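Local structure of botulinum neurotoxin type C1 (Clostridium botulinum, 3R4S) at residues Q359-T364 against A368-K373; M254-Y259 against C385-Y390. The protein binds gangliosides of nerve-cell membranes through this receptor-binding fragment, so that the neurotoxin, a zinc protease, can probably enter neurons and cleave proteins of synaptic vesicle fusion. All coordinates share one frame; numbering follows the deposited sequence.

Followed from the N terminus, the chain first lays down residues 254-259, the end of strand 251-256 and the turn after it. Their partner 385-390 comes 126 residues later, so interaction 2 closes a long loop through much of the C-terminal receptor-binding region. Interaction 1 is nested inside that loop: 359-364 and 368-373 are the two arms of a short hairpin. Strand 367-374 is followed, after a short connection, by its sheet neighbour 381-392; there Ile371 O lies 2.8 Å from Cys385 N, a probable hydrogen bond. Ile371 also packs on Met254, and Ala368 on Ile257. The local hairpin is thereby tied to the contact between distant parts of the fold.

Interaction 1. Residues Q359-T364 against A368-K373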
# COMPACT_ATOMS: atom_id res chain seq x y z
N GLN A 359 -9.29 -11.51 7.42
CA GLN A 359 -9.93 -10.97 6.23
C GLN A 359 -9.21 -9.68 5.87
O GLN A 359 -8.81 -8.92 6.76
CB GLN A 359 -11.42 -10.66 6.49
CG GLN A 359 -12.27 -11.89 6.89
CD GLN A 359 -12.48 -12.83 5.72
OE1 GLN A 359 -12.12 -12.52 4.59
NE2 GLN A 359 -13.09 -13.99 5.98
N PRO A 360 -9.04 -9.41 4.57
CA PRO A 360 -8.39 -8.17 4.13
C PRO A 360 -9.28 -6.99 4.45
O PRO A 360 -10.50 -7.14 4.47
CB PRO A 360 -8.29 -8.34 2.60
CG PRO A 360 -9.42 -9.26 2.25
CD PRO A 360 -9.53 -10.22 3.43
N MET A 361 -8.68 -5.83 4.73
CA MET A 361 -9.44 -4.62 5.00
C MET A 361 -8.62 -3.46 4.49
O MET A 361 -7.80 -2.87 5.20
CB MET A 361 -9.73 -4.46 6.49
CG MET A 361 -10.44 -3.15 6.87
SD MET A 361 -11.93 -2.79 5.90
CE MET A 361 -12.96 -4.19 6.26
N ASN A 362 -8.81 -3.16 3.21
CA ASN A 362 -8.03 -2.14 2.55
C ASN A 362 -8.89 -0.92 2.30
O ASN A 362 -10.10 -1.03 2.13
CB ASN A 362 -7.52 -2.66 1.20
CG ASN A 362 -6.68 -3.90 1.34
OD1 ASN A 362 -6.85 -4.87 0.59
ND2 ASN A 362 -5.78 -3.89 2.30
N ASN A 363 -8.25 0.24 2.27
CA ASN A 363 -8.93 1.42 1.75
C ASN A 363 -7.91 2.32 1.08
O ASN A 363 -6.74 1.95 0.94
CB ASN A 363 -9.76 2.13 2.82
CG ASN A 363 -8.90 2.78 3.90
OD1 ASN A 363 -7.68 2.88 3.78
ND2 ASN A 363 -9.56 3.23 4.96
N THR A 364 -8.35 3.49 0.65
CA THR A 364 -7.50 4.31 -0.19
C THR A 364 -6.13 4.60 0.45
O THR A 364 -5.12 4.69 -0.25
CB THR A 364 -8.21 5.61 -0.66
OG1 THR A 364 -7.38 6.27 -1.62
CG2 THR A 364 -8.45 6.54 0.50
N ALA A 368 -4.67 -3.15 5.37
CA ALA A 368 -4.86 -3.67 6.72
C ALA A 368 -5.72 -4.91 6.71
O ALA A 368 -5.97 -5.50 5.66
CB ALA A 368 -5.49 -2.59 7.60
N SER A 369 -6.20 -5.31 7.88
CA SER A 369 -6.99 -6.52 7.97
C SER A 369 -7.91 -6.46 9.17
O SER A 369 -7.77 -5.62 10.06
CB SER A 369 -6.07 -7.74 8.09
OG SER A 369 -5.26 -7.65 9.27
N GLN A 370 -8.87 -7.37 9.19
CA GLN A 370 -9.67 -7.61 10.36
C GLN A 370 -9.40 -9.05 10.77
O GLN A 370 -9.19 -9.92 9.92
CB GLN A 370 -11.15 -7.38 10.10
CG GLN A 370 -11.51 -5.90 9.93
CD GLN A 370 -13.00 -5.68 9.81
OE1 GLN A 370 -13.65 -6.31 8.99
NE2 GLN A 370 -13.55 -4.80 10.65
N ILE A 371 -9.36 -9.28 12.08
CA ILE A 371 -8.95 -10.58 12.60
C ILE A 371 -10.00 -11.06 13.58
O ILE A 371 -10.31 -10.38 14.57
CB ILE A 371 -7.57 -10.50 13.24
CG1 ILE A 371 -6.57 -9.89 12.25
CG2 ILE A 371 -7.10 -11.88 13.71
CD1 ILE A 371 -5.24 -9.48 12.88
N PHE A 372 -10.56 -12.21 13.29
CA PHE A 372 -11.70 -12.71 14.00
C PHE A 372 -11.30 -13.94 14.80
O PHE A 372 -10.56 -14.79 14.30
CB PHE A 372 -12.81 -13.09 13.02
CG PHE A 372 -13.34 -11.92 12.23
CD1 PHE A 372 -14.46 -11.22 12.67
CD2 PHE A 372 -12.71 -11.51 11.06
CE1 PHE A 372 -14.95 -10.14 11.95
CE2 PHE A 372 -13.19 -10.43 10.33
CZ PHE A 372 -14.32 -9.75 10.77
N LYS A 373 -11.81 -14.04 16.03
CA LYS A 373 -11.62 -15.23 16.85
C LYS A 373 -12.40 -16.39 16.25
O LYS A 373 -13.59 -16.26 15.95
CB LYS A 373 -12.07 -14.99 18.28
CG LYS A 373 -11.75 -16.18 19.20
CD LYS A 373 -10.24 -16.30 19.46
CE LYS A 373 -9.89 -17.62 20.17
NZ LYS A 373 -9.99 -18.78 19.24
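A chi1 of 176° turns the side chain of Met361 away from its own backbone N, and bends at chi2 and chi3 bring its terminal methyl to the amide end of Gln370, whose CG takes the place anti to its own carbonyl carbon (chi1 -72°) and leads into an extended chain. The methyl CE of Met361 thus comes to 3.5 Å from OE1 of Gln370, while its CB lies against the backbone of Ser369. Methionine suits this place, since its unbranched chain can bend twice and set its methyl against the amide. Gln370 is buried, and its NE2 is hydrogen-bonded to Thr422 OG1 and Leu417 O, which suits a buried amide. On the same face Gln359 sets CG 3.8 Å from CE2 of Phe372, the two side chains crossing at about a right angle, and the glutamine amide then leads away from the hairpin.

The backbones are joined in antiparallel register. Gln359 N to Gln370 O (3.0 Å) and Gln370 N to Gln359 O (2.9 Å) close one hydrogen-bonded pair. Next to it, Pro360 and Ser369 form a non-hydrogen-bonded pair with diverging side chains, so proline costs this strand pair no bond. Met361 N then bonds to Ala368 O at 2.9 Å. Ser369 OG bonds to Trp424 O, linking the hairpin to strand 424-428. This is the antiparallel beta hairpin of strands 356-362 and 367-374, in the beta-trefoil part of the receptor-binding domain.

Interaction 2. Residues M254-Y259 against C385-Y390; sequences MVNIDY and CSIGTY
An Asx turn at the end of strand 251-256 supplies one side of this contact, and Ile387 of strand 381-392 packs against it. Asn256 OD1 accepts a hydrogen bond from Asp258 N at 3.0 Å, with the donor tilted from the carbonyl plane, and Asn256 O takes another from Tyr259 N. Asparagine suits the position because its short side chain puts OD1 within reach of the backbone N two residues on, while ND2 donates to Ser421 O, so both ends of the buried amide have partners.

Ile387 and Asn256 approach from opposite directions. The methyl CG2 of Ile387 sits 3.6 Å from Asn256 ND2 and 3.7 Å from OD1, while its other branch ends in CD1, 3.9 Å from Asn256 CB. Ile387 holds CG1 opposite its backbone N (chi1 -172°), which carries CD1 out to Tyr259 CD2, 3.8 Å away, meeting the ring obliquely. CG2 also reaches Tyr259 CE2 (3.9 Å), so the beta-branched side chain fills the angle between amide and ring. Asn256 OD1 lies in plane at the edge of the Tyr259 ring, and Leu404 of strand 401-409 also touches that tyrosine. Farther out, one water lies between the turn and strand 381-392, bonded to Thr389 OG1 at 2.9 Å and only weakly to Tyr259 OH. Side chains alone thus pack the end of strand 251-256 and its Asx turn on strand 381-392, which is not its sheet neighbour, within the beta-trefoil part of this ganglioside-binding region.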
# COMPACT_ATOMS: atom_id res chain seq x y z
N MET A 254 3.21 -5.66 14.07
CA MET A 254 1.76 -5.62 14.02
C MET A 254 1.31 -4.31 14.62
O MET A 254 1.70 -3.96 15.73
CB MET A 254 1.20 -6.80 14.79
CG MET A 254 -0.31 -6.96 14.72
SD MET A 254 -0.84 -8.53 15.45
CE MET A 254 -2.63 -8.29 15.48
N VAL A 255 0.48 -3.57 13.89
CA VAL A 255 0.02 -2.26 14.35
C VAL A 255 -1.49 -2.13 14.24
O VAL A 255 -2.13 -2.74 13.38
CB VAL A 255 0.67 -1.11 13.57
CG1 VAL A 255 2.17 -1.06 13.83
CG2 VAL A 255 0.40 -1.26 12.07
N ASN A 256 -2.06 -1.33 15.13
CA ASN A 256 -3.46 -1.00 15.03
C ASN A 256 -3.57 0.33 14.31
O ASN A 256 -2.86 1.28 14.65
CB ASN A 256 -4.08 -0.89 16.42
CG ASN A 256 -5.57 -0.79 16.37
OD1 ASN A 256 -6.13 0.29 16.23
ND2 ASN A 256 -6.24 -1.93 16.48
N ILE A 257 -4.43 0.38 13.30
CA ILE A 257 -4.57 1.58 12.47
C ILE A 257 -4.93 2.83 13.30
O ILE A 257 -4.51 3.94 12.97
CB ILE A 257 -5.60 1.37 11.33
CG1 ILE A 257 -5.13 0.25 10.39
CG2 ILE A 257 -5.84 2.67 10.54
CD1 ILE A 257 -3.68 0.41 9.92
N ASP A 258 -5.67 2.64 14.38
CA ASP A 258 -6.00 3.74 15.29
C ASP A 258 -4.83 4.17 16.17
O ASP A 258 -4.91 5.20 16.84
CB ASP A 258 -7.19 3.37 16.18
CG ASP A 258 -8.53 3.67 15.53
OD1 ASP A 258 -8.52 4.26 14.43
OD2 ASP A 258 -9.57 3.33 16.12
N TYR A 259 -3.75 3.40 16.17
CA TYR A 259 -2.62 3.66 17.07
C TYR A 259 -1.28 3.40 16.41
O TYR A 259 -0.48 2.61 16.91
CB TYR A 259 -2.74 2.81 18.33
CG TYR A 259 -3.87 3.25 19.23
CD1 TYR A 259 -3.68 4.26 20.17
CD2 TYR A 259 -5.13 2.67 19.14
CE1 TYR A 259 -4.70 4.68 21.01
CE2 TYR A 259 -6.17 3.08 19.98
CZ TYR A 259 -5.94 4.08 20.91
OH TYR A 259 -6.97 4.51 21.74
N CYS A 385 -11.05 -8.90 16.77
CA CYS A 385 -9.92 -8.29 17.49
C CYS A 385 -9.99 -6.77 17.46
O CYS A 385 -10.14 -6.16 16.40
CB CYS A 385 -8.58 -8.76 16.91
SG CYS A 385 -8.30 -10.51 17.22
N SER A 386 -9.86 -6.17 18.63
CA SER A 386 -9.90 -4.73 18.77
C SER A 386 -8.79 -4.31 19.73
O SER A 386 -7.85 -5.06 19.98
CB SER A 386 -11.28 -4.29 19.29
OG SER A 386 -11.41 -2.88 19.23
N ILE A 387 -8.90 -3.11 20.28
CA ILE A 387 -7.88 -2.54 21.14
C ILE A 387 -8.57 -1.59 22.11
O ILE A 387 -9.59 -0.97 21.77
CB ILE A 387 -6.83 -1.79 20.30
CG1 ILE A 387 -5.64 -1.35 21.16
CG2 ILE A 387 -7.46 -0.57 19.59
CD1 ILE A 387 -4.45 -0.84 20.34
N GLY A 388 -8.05 -1.47 23.33
CA GLY A 388 -8.60 -0.53 24.29
C GLY A 388 -7.78 -0.40 25.57
O GLY A 388 -6.78 -1.09 25.77
N THR A 389 -8.23 0.49 26.45
CA THR A 389 -7.52 0.77 27.68
C THR A 389 -8.21 0.10 28.86
O THR A 389 -9.36 0.41 29.16
CB THR A 389 -7.44 2.28 27.93
OG1 THR A 389 -6.68 2.88 26.87
CG2 THR A 389 -6.77 2.59 29.28
N TYR A 390 -7.52 -0.83 29.51
CA TYR A 390 -8.10 -1.56 30.63
C TYR A 390 -7.16 -1.64 31.85
O TYR A 390 -5.96 -1.39 31.74
CB TYR A 390 -8.53 -2.96 30.19
CG TYR A 390 -9.54 -2.92 29.06
CD1 TYR A 390 -10.90 -2.90 29.33
CD2 TYR A 390 -9.13 -2.88 27.73
CE1 TYR A 390 -11.83 -2.85 28.30
CE2 TYR A 390 -10.05 -2.83 26.69
CZ TYR A 390 -11.40 -2.82 26.98
OH TYR A 390 -12.31 -2.77 25.97
O HOH W 1 -8.39 3.34 24.62